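Local coordinates for fiber protein 2 (Fowl adenovirus 1, PDB 2VTW) that probably forms the short spikes of the viral capsid as a homotrimer, its C-terminal head domain, described here, likely binding the host receptor for initial attachment, at residues 42-48 against 192-198; 66-72 against 173-179; 112-118 against 153-159; 32-36 against 86-90. All coordinates share one frame; numbering follows the deposited sequence.

Contact 1 (42-48 against 192-198)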
loop_
_atom_site.group_PDB
_atom_site.type_symbol
_atom_site.label_atom_id
_atom_site.label_comp_id
_atom_site.label_asym_id
_atom_site.label_seq_id
_atom_site.Cartn_x
_atom_site.Cartn_y
_atom_site.Cartn_z
ATOM N N GLY A 42 -13.966 -9.963 3.918
ATOM C CA GLY A 42 -13.823 -9.146 5.122
ATOM C C GLY A 42 -12.674 -8.151 5.155
ATOM O O GLY A 42 -12.459 -7.531 6.180
ATOM N N MET A 43 -11.967 -7.988 4.031
ATOM C CA MET A 43 -10.923 -6.967 3.865
ATOM C C MET A 43 -11.362 -5.978 2.805
ATOM O O MET A 43 -11.658 -6.361 1.673
ATOM C CB MET A 43 -9.583 -7.607 3.429
ATOM C CG MET A 43 -8.352 -6.655 3.540
ATOM S SD MET A 43 -7.901 -6.335 5.279
ATOM C CE MET A 43 -7.329 -7.956 5.769
ATOM N N LEU A 44 -11.375 -4.704 3.174
ATOM C CA LEU A 44 -11.845 -3.629 2.334
ATOM C C LEU A 44 -10.692 -2.903 1.643
ATOM O O LEU A 44 -9.824 -2.341 2.305
ATOM C CB LEU A 44 -12.615 -2.620 3.199
ATOM C CG LEU A 44 -13.388 -1.513 2.476
ATOM C CD1 LEU A 44 -14.571 -2.116 1.597
ATOM C CD2 LEU A 44 -13.879 -0.511 3.500
ATOM N N THR A 45 -10.723 -2.888 0.314
ATOM C CA THR A 45 -9.778 -2.105 -0.504
ATOM C C THR A 45 -10.580 -1.012 -1.203
ATOM O O THR A 45 -11.558 -1.314 -1.873
ATOM C CB THR A 45 -9.083 -2.962 -1.578
ATOM O OG1 THR A 45 -8.293 -3.972 -0.957
ATOM C CG2 THR A 45 -8.182 -2.102 -2.454
ATOM N N THR A 46 -10.157 0.230 -0.999
ATOM C CA THR A 46 -10.784 1.422 -1.493
ATOM C C THR A 46 -9.827 2.167 -2.435
ATOM O O THR A 46 -8.742 2.577 -2.020
ATOM C CB THR A 46 -11.146 2.350 -0.302
ATOM O OG1 THR A 46 -12.160 1.723 0.503
ATOM C CG2 THR A 46 -11.623 3.747 -0.771
ATOM N N SER A 47 -10.230 2.346 -3.687
ATOM C CA SER A 47 -9.507 3.194 -4.651
ATOM C C SER A 47 -10.291 4.475 -4.887
ATOM O O SER A 47 -11.475 4.435 -5.244
ATOM C CB SER A 47 -9.286 2.461 -5.970
ATOM O OG SER A 47 -8.750 3.339 -6.951
ATOM N N LEU A 48 -9.625 5.605 -4.671
ATOM C CA LEU A 48 -10.238 6.925 -4.725
ATOM C C LEU A 48 -9.456 7.940 -5.602
ATOM O O LEU A 48 -8.300 8.227 -5.322
ATOM C CB LEU A 48 -10.355 7.490 -3.302
ATOM C CG LEU A 48 -10.978 8.876 -3.163
ATOM C CD1 LEU A 48 -12.470 8.779 -3.548
ATOM C CD2 LEU A 48 -10.799 9.463 -1.767
ATOM N N VAL A 192 -5.742 6.873 -5.037
ATOM C CA VAL A 192 -5.343 6.765 -3.646
ATOM C C VAL A 192 -5.941 5.470 -3.138
ATOM O O VAL A 192 -7.170 5.350 -3.113
ATOM C CB VAL A 192 -5.864 7.936 -2.844
ATOM C CG1 VAL A 192 -5.507 7.776 -1.357
ATOM C CG2 VAL A 192 -5.322 9.264 -3.421
ATOM N N VAL A 193 -5.102 4.491 -2.768
ATOM C CA VAL A 193 -5.609 3.164 -2.429
ATOM C C VAL A 193 -5.401 2.937 -0.945
ATOM O O VAL A 193 -4.302 3.162 -0.406
ATOM C CB VAL A 193 -5.024 2.021 -3.294
ATOM C CG1 VAL A 193 -5.597 0.699 -2.898
ATOM C CG2 VAL A 193 -5.267 2.253 -4.797
ATOM N N HIS A 194 -6.492 2.558 -0.274
ATOM C CA HIS A 194 -6.507 2.292 1.158
ATOM C C HIS A 194 -6.979 0.886 1.377
ATOM O O HIS A 194 -7.911 0.455 0.719
ATOM C CB HIS A 194 -7.480 3.236 1.853
ATOM C CG HIS A 194 -7.546 3.044 3.328
ATOM N ND1 HIS A 194 -8.679 2.592 3.962
ATOM C CD2 HIS A 194 -6.605 3.191 4.293
ATOM C CE1 HIS A 194 -8.450 2.517 5.258
ATOM N NE2 HIS A 194 -7.199 2.870 5.486
ATOM N N THR A 195 -6.341 0.165 2.305
ATOM C CA THR A 195 -6.816 -1.145 2.724
ATOM C C THR A 195 -7.073 -1.153 4.238
ATOM O O THR A 195 -6.317 -0.589 5.042
ATOM C CB THR A 195 -5.845 -2.290 2.308
ATOM O OG1 THR A 195 -5.683 -2.295 0.895
ATOM C CG2 THR A 195 -6.370 -3.665 2.715
ATOM N N CYS A 196 -8.183 -1.776 4.619
ATOM C CA CYS A 196 -8.520 -1.940 6.032
ATOM C C CYS A 196 -9.476 -3.116 6.178
ATOM O O CYS A 196 -10.063 -3.571 5.186
ATOM C CB CYS A 196 -9.091 -0.657 6.644
ATOM S SG CYS A 196 -10.743 -0.150 6.069
ATOM N N PRO A 197 -9.572 -3.663 7.402
ATOM C CA PRO A 197 -10.598 -4.625 7.701
ATOM C C PRO A 197 -11.997 -4.046 7.551
ATOM O O PRO A 197 -12.271 -2.937 7.985
ATOM C CB PRO A 197 -10.317 -4.991 9.163
ATOM C CG PRO A 197 -8.852 -4.698 9.340
ATOM C CD PRO A 197 -8.677 -3.449 8.555
ATOM N N ALA A 198 -12.850 -4.837 6.919
ATOM C CA ALA A 198 -14.279 -4.596 6.816
ATOM C C ALA A 198 -14.971 -5.153 8.054
ATOM O O ALA A 198 -14.513 -6.134 8.611
ATOM C CB ALA A 198 -14.814 -5.299 5.564
HETATM O O HOH W 1 -10.605 0.853 2.583
HETATM O O HOH W 2 -5.516 -4.399 -0.804
#

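Contact 2 (66-72 against 173-179)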
loop_
_atom_site.group_PDB
_atom_site.type_symbol
_atom_site.label_atom_id
_atom_site.label_comp_id
_atom_site.label_asym_id
_atom_site.label_seq_id
_atom_site.Cartn_x
_atom_site.Cartn_y
_atom_site.Cartn_z
ATOM N N ASN A 66 -7.783 31.661 5.656
ATOM C CA ASN A 66 -8.587 30.885 4.703
ATOM C C ASN A 66 -7.858 30.486 3.416
ATOM O O ASN A 66 -8.051 29.374 2.906
ATOM C CB ASN A 66 -9.847 31.658 4.326
ATOM C CG ASN A 66 -10.787 31.817 5.484
ATOM O OD1 ASN A 66 -11.465 30.865 5.886
ATOM N ND2 ASN A 66 -10.831 33.022 6.043
ATOM N N GLU A 67 -7.050 31.411 2.894
ATOM C CA GLU A 67 -6.324 31.226 1.630
ATOM C C GLU A 67 -5.097 30.328 1.769
ATOM O O GLU A 67 -4.662 29.720 0.796
ATOM C CB GLU A 67 -5.850 32.580 1.085
ATOM C CG GLU A 67 -6.947 33.574 0.738
ATOM C CD GLU A 67 -6.418 35.011 0.582
ATOM O OE1 GLU A 67 -5.212 35.193 0.264
ATOM O OE2 GLU A 67 -7.210 35.960 0.791
ATOM N N ASN A 68 -4.534 30.273 2.969
ATOM C CA ASN A 68 -3.297 29.536 3.230
ATOM C C ASN A 68 -3.501 28.108 3.759
ATOM O O ASN A 68 -2.536 27.474 4.192
ATOM C CB ASN A 68 -2.428 30.306 4.236
ATOM C CG ASN A 68 -1.927 31.642 3.690
ATOM O OD1 ASN A 68 -2.106 31.957 2.508
ATOM N ND2 ASN A 68 -1.294 32.438 4.564
ATOM N N ALA A 69 -4.744 27.623 3.736
ATOM C CA ALA A 69 -5.060 26.262 4.169
ATOM C C ALA A 69 -4.443 25.295 3.152
ATOM O O ALA A 69 -4.588 25.500 1.950
ATOM C CB ALA A 69 -6.573 26.066 4.268
ATOM N N ARG A 70 -3.720 24.282 3.640
ATOM C CA ARG A 70 -3.115 23.263 2.770
ATOM C C ARG A 70 -3.816 21.882 2.820
ATOM O O ARG A 70 -3.639 21.066 1.902
ATOM C CB ARG A 70 -1.626 23.131 3.098
ATOM C CG ARG A 70 -0.823 24.368 2.695
ATOM C CD ARG A 70 0.662 24.237 2.934
ATOM N NE ARG A 70 1.047 24.144 4.346
ATOM C CZ ARG A 70 1.501 23.048 4.973
ATOM N NH1 ARG A 70 1.636 21.870 4.352
ATOM N NH2 ARG A 70 1.829 23.122 6.260
ATOM N N TYR A 71 -4.606 21.622 3.869
ATOM C CA TYR A 71 -5.244 20.298 4.053
ATOM C C TYR A 71 -6.701 20.323 3.669
ATOM O O TYR A 71 -7.354 21.343 3.777
ATOM C CB TYR A 71 -5.149 19.810 5.492
ATOM C CG TYR A 71 -3.770 19.529 6.031
ATOM C CD1 TYR A 71 -2.598 19.908 5.351
ATOM C CD2 TYR A 71 -3.630 18.925 7.255
ATOM C CE1 TYR A 71 -1.349 19.647 5.891
ATOM C CE2 TYR A 71 -2.396 18.694 7.802
ATOM C CZ TYR A 71 -1.266 19.034 7.115
ATOM O OH TYR A 71 -0.053 18.769 7.691
ATOM N N PHE A 72 -7.207 19.191 3.202
ATOM C CA PHE A 72 -8.641 19.012 3.051
ATOM C C PHE A 72 -9.045 17.555 3.204
ATOM O O PHE A 72 -8.251 16.641 2.906
ATOM C CB PHE A 72 -9.155 19.613 1.741
ATOM C CG PHE A 72 -8.769 18.866 0.497
ATOM C CD1 PHE A 72 -9.531 17.807 0.045
ATOM C CD2 PHE A 72 -7.679 19.281 -0.267
ATOM C CE1 PHE A 72 -9.204 17.135 -1.104
ATOM C CE2 PHE A 72 -7.340 18.619 -1.432
ATOM C CZ PHE A 72 -8.105 17.552 -1.860
ATOM N N CYS A 173 -1.482 19.046 1.215
ATOM C CA CYS A 173 -0.711 19.727 0.152
ATOM C C CYS A 173 0.587 20.312 0.679
ATOM O O CYS A 173 0.618 20.906 1.774
ATOM C CB CYS A 173 -1.523 20.860 -0.473
ATOM S SG CYS A 173 -2.986 20.363 -1.377
ATOM N N ALA A 174 1.661 20.163 -0.096
ATOM C CA ALA A 174 2.973 20.728 0.296
ATOM C C ALA A 174 2.960 22.259 0.254
ATOM O O ALA A 174 3.639 22.903 1.072
ATOM C CB ALA A 174 4.095 20.174 -0.585
ATOM N N SER A 175 2.176 22.813 -0.685
ATOM C CA SER A 175 2.076 24.264 -0.937
ATOM C C SER A 175 0.645 24.765 -0.908
ATOM O O SER A 175 -0.277 24.080 -1.362
ATOM C CB SER A 175 2.643 24.619 -2.323
ATOM O OG SER A 175 4.036 24.378 -2.365
ATOM N N ALA A 176 0.485 25.996 -0.429
ATOM C CA ALA A 176 -0.812 26.690 -0.440
ATOM C C ALA A 176 -1.202 27.085 -1.873
ATOM O O ALA A 176 -0.341 27.345 -2.716
ATOM C CB ALA A 176 -0.770 27.915 0.502
ATOM N N GLY A 177 -2.495 27.079 -2.173
ATOM C CA GLY A 177 -2.942 27.570 -3.470
ATOM C C GLY A 177 -4.360 27.208 -3.881
ATOM O O GLY A 177 -5.049 28.011 -4.528
ATOM N N LEU A 178 -4.787 25.993 -3.532
ATOM C CA LEU A 178 -6.118 25.510 -3.879
ATOM C C LEU A 178 -7.230 26.420 -3.345
ATOM O O LEU A 178 -8.290 26.491 -3.948
ATOM C CB LEU A 178 -6.317 24.079 -3.354
ATOM C CG LEU A 178 -7.596 23.311 -3.731
ATOM C CD1 LEU A 178 -7.817 23.226 -5.236
ATOM C CD2 LEU A 178 -7.583 21.908 -3.114
ATOM N N PHE A 179 -6.968 27.099 -2.227
ATOM C CA PHE A 179 -7.978 27.901 -1.522
ATOM C C PHE A 179 -7.715 29.414 -1.561
ATOM O O PHE A 179 -8.386 30.183 -0.880
ATOM C CB PHE A 179 -8.103 27.375 -0.081
ATOM C CG PHE A 179 -8.415 25.906 -0.035
ATOM C CD1 PHE A 179 -9.621 25.438 -0.554
ATOM C CD2 PHE A 179 -7.482 24.990 0.442
ATOM C CE1 PHE A 179 -9.908 24.104 -0.565
ATOM C CE2 PHE A 179 -7.765 23.645 0.439
ATOM C CZ PHE A 179 -8.975 23.195 -0.071
HETATM O O HOH W 3 -4.493 27.292 -0.253
#

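Contact 3 (112-118 against 153-159)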
loop_
_atom_site.group_PDB
_atom_site.type_symbol
_atom_site.label_atom_id
_atom_site.label_comp_id
_atom_site.label_asym_id
_atom_site.label_seq_id
_atom_site.Cartn_x
_atom_site.Cartn_y
_atom_site.Cartn_z
ATOM N N PRO A 112 -9.538 6.381 17.553
ATOM C CA PRO A 112 -9.226 7.776 17.219
ATOM C C PRO A 112 -10.331 8.731 17.713
ATOM O O PRO A 112 -11.401 8.269 18.066
ATOM C CB PRO A 112 -9.196 7.774 15.708
ATOM C CG PRO A 112 -10.034 6.583 15.313
ATOM C CD PRO A 112 -9.843 5.569 16.372
ATOM N N PRO A 113 -10.056 10.044 17.762
ATOM C CA PRO A 113 -11.126 11.004 18.133
ATOM C C PRO A 113 -12.412 10.923 17.285
ATOM O O PRO A 113 -12.356 10.728 16.069
ATOM C CB PRO A 113 -10.438 12.360 17.977
ATOM C CG PRO A 113 -9.000 12.059 18.263
ATOM C CD PRO A 113 -8.768 10.731 17.562
ATOM N N VAL A 114 -13.563 11.001 17.951
ATOM C CA VAL A 114 -14.851 10.980 17.260
ATOM C C VAL A 114 -14.989 12.248 16.423
ATOM O O VAL A 114 -14.573 13.332 16.853
ATOM C CB VAL A 114 -16.064 10.845 18.268
ATOM C CG1 VAL A 114 -15.851 11.736 19.433
ATOM C CG2 VAL A 114 -17.401 11.201 17.593
ATOM N N PHE A 115 -15.570 12.111 15.242
ATOM C CA PHE A 115 -15.995 13.266 14.459
ATOM C C PHE A 115 -17.449 13.586 14.856
ATOM O O PHE A 115 -18.378 12.875 14.479
ATOM C CB PHE A 115 -15.865 12.982 12.961
ATOM C CG PHE A 115 -16.373 14.084 12.064
ATOM C CD1 PHE A 115 -16.169 15.401 12.372
ATOM C CD2 PHE A 115 -17.039 13.776 10.892
ATOM C CE1 PHE A 115 -16.643 16.404 11.533
ATOM C CE2 PHE A 115 -17.513 14.789 10.050
ATOM C CZ PHE A 115 -17.304 16.093 10.377
ATOM N N ASN A 116 -17.620 14.645 15.643
ATOM C CA ASN A 116 -18.947 15.009 16.152
ATOM C C ASN A 116 -19.656 15.953 15.190
ATOM O O ASN A 116 -19.363 17.147 15.136
ATOM C CB ASN A 116 -18.861 15.608 17.556
ATOM C CG ASN A 116 -20.194 15.511 18.327
ATOM O OD1 ASN A 116 -21.257 15.356 17.737
ATOM N ND2 ASN A 116 -20.114 15.578 19.651
ATOM N N MET A 117 -20.586 15.396 14.425
ATOM C CA MET A 117 -21.392 16.175 13.490
ATOM C C MET A 117 -22.417 17.107 14.165
ATOM O O MET A 117 -23.022 17.940 13.494
ATOM C CB MET A 117 -22.132 15.241 12.551
ATOM C CG MET A 117 -21.216 14.475 11.650
ATOM S SD MET A 117 -22.171 13.629 10.433
ATOM C CE MET A 117 -22.586 14.993 9.326
ATOM N N ASN A 118 -22.610 16.954 15.477
ATOM C CA ASN A 118 -23.521 17.797 16.242
ATOM C C ASN A 118 -22.944 19.150 16.628
ATOM O O ASN A 118 -23.666 19.971 17.180
ATOM C CB ASN A 118 -23.953 17.079 17.533
ATOM C CG ASN A 118 -24.787 15.863 17.262
ATOM O OD1 ASN A 118 -25.837 15.972 16.643
ATOM N ND2 ASN A 118 -24.333 14.695 17.715
ATOM N N VAL A 153 -9.861 5.168 9.543
ATOM C CA VAL A 153 -11.230 4.749 9.874
ATOM C C VAL A 153 -11.609 5.415 11.212
ATOM O O VAL A 153 -10.870 5.340 12.195
ATOM C CB VAL A 153 -11.349 3.249 9.962
ATOM C CG1 VAL A 153 -12.704 2.840 10.557
ATOM C CG2 VAL A 153 -11.151 2.645 8.590
ATOM N N THR A 154 -12.752 6.082 11.229
ATOM C CA THR A 154 -13.107 7.004 12.307
ATOM C C THR A 154 -14.582 6.837 12.678
ATOM O O THR A 154 -15.423 6.707 11.792
ATOM C CB THR A 154 -12.931 8.480 11.836
ATOM O OG1 THR A 154 -11.619 8.672 11.263
ATOM C CG2 THR A 154 -13.143 9.415 12.970
ATOM N N PRO A 155 -14.900 6.824 13.975
ATOM C CA PRO A 155 -16.325 6.856 14.390
ATOM C C PRO A 155 -16.931 8.253 14.234
ATOM O O PRO A 155 -16.385 9.199 14.761
ATOM C CB PRO A 155 -16.286 6.468 15.872
ATOM C CG PRO A 155 -14.896 6.636 16.306
ATOM C CD PRO A 155 -13.986 6.766 15.113
ATOM N N VAL A 156 -18.043 8.363 13.513
ATOM C CA VAL A 156 -18.672 9.674 13.276
ATOM C C VAL A 156 -20.002 9.783 14.059
ATOM O O VAL A 156 -20.901 8.979 13.850
ATOM C CB VAL A 156 -18.912 9.916 11.777
ATOM C CG1 VAL A 156 -19.428 11.329 11.533
ATOM C CG2 VAL A 156 -17.622 9.672 10.977
ATOM N N LEU A 157 -20.097 10.750 14.972
ATOM C CA LEU A 157 -21.313 10.908 15.772
ATOM C C LEU A 157 -22.317 11.752 14.978
ATOM O O LEU A 157 -22.142 12.963 14.816
ATOM C CB LEU A 157 -21.022 11.500 17.152
ATOM C CG LEU A 157 -22.174 11.478 18.181
ATOM C CD1 LEU A 157 -22.607 10.072 18.581
ATOM C CD2 LEU A 157 -21.773 12.291 19.395
ATOM N N ALA A 158 -23.322 11.065 14.438
ATOM C CA ALA A 158 -24.401 11.672 13.680
ATOM C C ALA A 158 -25.334 12.475 14.609
ATOM O O ALA A 158 -25.215 12.410 15.852
ATOM C CB ALA A 158 -25.183 10.585 12.961
ATOM N N THR A 159 -26.269 13.225 14.014
ATOM C CA THR A 159 -27.214 14.021 14.808
ATOM C C THR A 159 -28.189 13.158 15.600
ATOM O O THR A 159 -28.666 13.595 16.643
ATOM C CB THR A 159 -27.966 15.074 13.960
ATOM O OG1 THR A 159 -28.538 14.447 12.807
ATOM C CG2 THR A 159 -27.022 16.158 13.523
#

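Contact 4 (32-36 against 86-90)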
loop_
_atom_site.group_PDB
_atom_site.type_symbol
_atom_site.label_atom_id
_atom_site.label_comp_id
_atom_site.label_asym_id
_atom_site.label_seq_id
_atom_site.Cartn_x
_atom_site.Cartn_y
_atom_site.Cartn_z
ATOM N N SER A 32 -15.010 16.691 -7.728
ATOM C CA SER A 32 -15.440 15.432 -8.318
ATOM C C SER A 32 -14.633 14.289 -7.703
ATOM O O SER A 32 -13.590 14.517 -7.086
ATOM C CB SER A 32 -15.254 15.464 -9.831
ATOM O OG SER A 32 -15.730 16.711 -10.347
ATOM N N TYR A 33 -15.114 13.068 -7.864
ATOM C CA TYR A 33 -14.419 11.920 -7.297
ATOM C C TYR A 33 -14.799 10.690 -8.083
ATOM O O TYR A 33 -15.844 10.649 -8.748
ATOM C CB TYR A 33 -14.746 11.743 -5.804
ATOM C CG TYR A 33 -16.171 11.293 -5.593
ATOM C CD1 TYR A 33 -16.498 9.949 -5.683
ATOM C CD2 TYR A 33 -17.202 12.215 -5.395
ATOM C CE1 TYR A 33 -17.808 9.509 -5.547
ATOM C CE2 TYR A 33 -18.553 11.778 -5.266
ATOM C CZ TYR A 33 -18.827 10.421 -5.339
ATOM O OH TYR A 33 -20.102 9.932 -5.227
ATOM N N PHE A 34 -13.933 9.685 -8.030
ATOM C CA PHE A 34 -14.298 8.374 -8.464
ATOM C C PHE A 34 -13.815 7.381 -7.407
ATOM O O PHE A 34 -12.620 7.335 -7.077
ATOM C CB PHE A 34 -13.713 8.101 -9.827
ATOM C CG PHE A 34 -14.336 6.936 -10.519
ATOM C CD1 PHE A 34 -15.721 6.817 -10.615
ATOM C CD2 PHE A 34 -13.564 5.950 -11.079
ATOM C CE1 PHE A 34 -16.306 5.754 -11.252
ATOM C CE2 PHE A 34 -14.161 4.866 -11.718
ATOM C CZ PHE A 34 -15.542 4.781 -11.786
ATOM N N LEU A 35 -14.768 6.609 -6.881
ATOM C CA LEU A 35 -14.588 5.700 -5.739
ATOM C C LEU A 35 -14.895 4.285 -6.196
ATOM O O LEU A 35 -15.981 4.018 -6.719
ATOM C CB LEU A 35 -15.563 6.096 -4.627
ATOM C CG LEU A 35 -15.702 5.171 -3.414
ATOM C CD1 LEU A 35 -14.325 5.059 -2.703
ATOM C CD2 LEU A 35 -16.795 5.698 -2.443
ATOM N N GLN A 36 -13.933 3.379 -6.060
ATOM C CA GLN A 36 -14.115 1.981 -6.439
ATOM C C GLN A 36 -13.605 1.163 -5.270
ATOM O O GLN A 36 -12.417 1.260 -4.924
ATOM C CB GLN A 36 -13.327 1.659 -7.703
ATOM C CG GLN A 36 -13.886 2.348 -8.977
ATOM C CD GLN A 36 -12.971 2.241 -10.166
ATOM O OE1 GLN A 36 -12.006 2.993 -10.259
ATOM N NE2 GLN A 36 -13.251 1.304 -11.078
ATOM N N SER A 86 -19.677 13.935 3.104
ATOM C CA SER A 86 -19.082 14.366 1.829
ATOM C C SER A 86 -19.970 14.095 0.633
ATOM O O SER A 86 -19.624 14.461 -0.470
ATOM C CB SER A 86 -17.706 13.671 1.613
ATOM O OG SER A 86 -16.724 14.229 2.484
ATOM N N ASN A 87 -21.097 13.426 0.850
ATOM C CA ASN A 87 -22.141 13.285 -0.154
ATOM C C ASN A 87 -21.685 12.340 -1.231
ATOM O O ASN A 87 -21.861 12.598 -2.420
ATOM C CB ASN A 87 -22.561 14.671 -0.705
ATOM C CG ASN A 87 -23.775 14.625 -1.643
ATOM O OD1 ASN A 87 -24.670 13.767 -1.515
ATOM N ND2 ASN A 87 -23.785 15.544 -2.626
ATOM N N ILE A 88 -21.109 11.215 -0.805
ATOM C CA ILE A 88 -20.882 10.110 -1.722
ATOM C C ILE A 88 -22.236 9.713 -2.284
ATOM O O ILE A 88 -23.163 9.483 -1.531
ATOM C CB ILE A 88 -20.181 8.883 -1.046
ATOM C CG1 ILE A 88 -18.879 9.306 -0.356
ATOM C CG2 ILE A 88 -19.857 7.796 -2.051
ATOM C CD1 ILE A 88 -17.937 10.131 -1.236
ATOM N N GLY A 89 -22.328 9.644 -3.612
ATOM C CA GLY A 89 -23.554 9.318 -4.305
ATOM C C GLY A 89 -23.828 7.829 -4.368
ATOM O O GLY A 89 -22.936 6.992 -4.150
ATOM N N GLN A 90 -25.080 7.501 -4.675
ATOM C CA GLN A 90 -25.513 6.116 -4.845
ATOM C C GLN A 90 -24.724 5.658 -6.018
ATOM O O GLN A 90 -24.367 6.469 -6.868
ATOM C CB GLN A 90 -27.012 6.026 -5.177
ATOM C CG GLN A 90 -27.949 6.638 -4.116
ATOM C CD GLN A 90 -28.092 5.781 -2.869
ATOM O OE1 GLN A 90 -28.044 4.547 -2.947
ATOM N NE2 GLN A 90 -28.276 6.430 -1.700
#

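Contact 1 (42-48 against 192-198)
Met43 to Leu48 pair with Val192 to Pro197 as antiparallel neighbours in one sheet, the short strand axes 4.6 Å apart and their directions 162° from each other. Leu44, Thr46 and Leu48 take the hydrogen-bonded positions opposite Cys196, His194 and Val192, and Gly42 O adds a bond from Ala198 N just past the strand. Thr46 N reaches His194 O at 2.8 Å almost straight.

Thr45, Thr195, Ser47 and Val193 share the face that meets the other subunits of the trimer: Thr195 lies against Val193 of one neighbouring subunit, and Val193 against Thr195 of the other. Here the two threonine hydroxyls are 3.6 Å apart, OG1 to OG1, and one water joins them, 2.8 Å from Thr45 OG1 and 2.7 Å from Thr195 OG1. In Thr45, chi1 of -63° puts OG1 beside the backbone N and leaves CG2 anti to that N, at 3.8 Å from Val193 CG1. Met43, bent at chi2 and chi3, curls SD back to 3.5 Å from Cys196 O.

Leu44, Thr46, His194 and Cys196 face the interior of the fold. There a second water lies 2.9 Å from His194 ND1 and also bonds Thr46 OG1, which has a further partner in Gln37. Polar side chains on both faces are thus joined through single waters, while the direct bonds between the strands belong to the backbone.

Contact 2 (66-72 against 173-179)
Arg70 reaches across to Cys173 with its guanidinium, and the backbone of Cys173 answers. The side chain leaves with CG beside the backbone N and bends at chi3 (-66°), bringing both CD and NH1 to the carbonyl oxygen of Cys173. NH1 then donates to Cys173 O at 2.9 Å, with the acceptor close to the guanidinium plane and the donor in the plane of the carbonyl. In return Cys173 N donates to Arg70 O at 3.0 Å, and Cys173 SG rests 3.4 Å from the same oxygen.

This exchange lies where the neighbouring antiparallel strands 71-76 and 163-173 meet their connections, within the beta-rich head domain: residues 66-70 lead out of a short helix into the first strand, and 174-179 begin the loop that leaves the second.

Deeper in, Phe179 points at the opposing chain. Its ring carries Leu178 CG over one face and turns an edge to Ala69 O, 3.3 Å from CD2, while CZ meets Phe72 CB. Phe72, directed at the loop with chi1 72°, crosses the side chains of Phe179 and Leu178 at about a right angle; its CE2 touches Leu178 CD2 at 3.7 Å. Phe29 meets both phenylalanines edge-to-face, and Phe171 stacks on Phe72. Beside this aromatic cluster one water donates to Glu67 O and Ala69 O and accepts from Gly177 N, 2.8 Å away, and from Phe179 N.

Contact 3 (112-118 against 153-159)
The Phe115 ring meets Val156 obliquely, CD2 lying 3.5 Å from CG1, with the two side chains side by side and pointing the same way. Beyond the two segments this ring also meets Trp75, the planes within about 5° of each other, and Tyr124, whose plane is turned by about 45°. The second flat group, the Asn116 amide, runs alongside Leu157 on the other face of the strand pair, its OD1 3.5 Å from Leu157 CD2. The Asn118 amide crosses Leu157 obliquely, while its OD1 comes to 3.3 Å from Thr159 CG2.

Phe115 and Asn116 form a short parallel strand paired with Val156 and Leu157, at the end of strand 147-157. Phe115 N donates to Pro155 O, Phe115 O accepts from Leu157 N at 2.8 Å, and Met117 N carries the ladder on to Leu157 O. Met117 leaves with CG anti to its carbonyl carbon (chi1 -66°), and CG thereby packs on Val156 CG1 at 3.6 Å, the same methyl that Phe115 touches. At the other end Val114 CG2 lies 3.7 Å from Leu157 CB, and Pro112 CG packs against Pro155 CD.

Past the strand, Asn116 OD1 accepts from Asn118 N at 3.1 Å, an Asx turn. The turn brings the Asn118 amide toward the other segment, where ND2 donates to Ala158 O from above the carbonyl plane and also makes a weak bond to Asn116 OD1. The Asn118 amide therefore continues the cross-strand pairing where the backbone ladder stops, with Asn116 OD1 holding it from within its own segment, while the hydrophobic side of the short strand rests on Val156.

Contact 4 (32-36 against 86-90)
Tyr33 and Ile88 meet ring to branch: the CD1 methyl of Ile88 lies over one face of the tyrosine ring, 4.2 Å above its plane and displaced toward the rim. The contact joins strand 28-40 of the head domain's beta sheet to the loop that runs between strands 71-76 and 92-94, its centre about 8 Å from the centre of the chain. The tyrosine is directed at that loop by chi1 of 70°, which sets CG between its backbone N and carbonyl carbon and points the ring toward the loop.

Two residues further along the same strand, Leu35 also points at the loop. Its side chain crosses Ile88 at about a right angle, with CD2 3.7 Å from CG2 of Ile88. The isoleucine therefore divides its branches: CD1 goes to the aromatic face, whereas CG2, anti to the backbone N, serves Leu35 and lies 3.8 Å from Tyr33 OH.

The phenol oxygen is buried but well provided with polar partners, for it is also hydrogen-bonded to Ser9 OG of strand 4-23, the same hydroxyl that bonds Gly89 O. From the loop, Gly89 N approaches near the plane of the tyrosine ring and donates to Tyr33 OH at 2.8 Å, with a nearly straight N-H...O angle of 172°.

In the fold
All four contacts reach one branched, mixed sheet of the head domain, yet each joins it differently. Contacts 1 and 4 are neighbours, their centres about 15 Å apart: strands 28-40 and 43-53 follow each other in chain and sheet, and Ser47 N probably bonds Gln36 O. Contact 3 touches contact 1 where Val153 packs on Cys196. Contact 2 is remote, about 27 Å from contact 1 between centres and on the opposite side of the chain's centre. Along the sequence, contact 1 spans contacts 2 and 3 and crosses contact 4, which closes before contact 3 opens. Early and late strands are thereby brought together, and contact 1 also reaches both other subunits of the trimer.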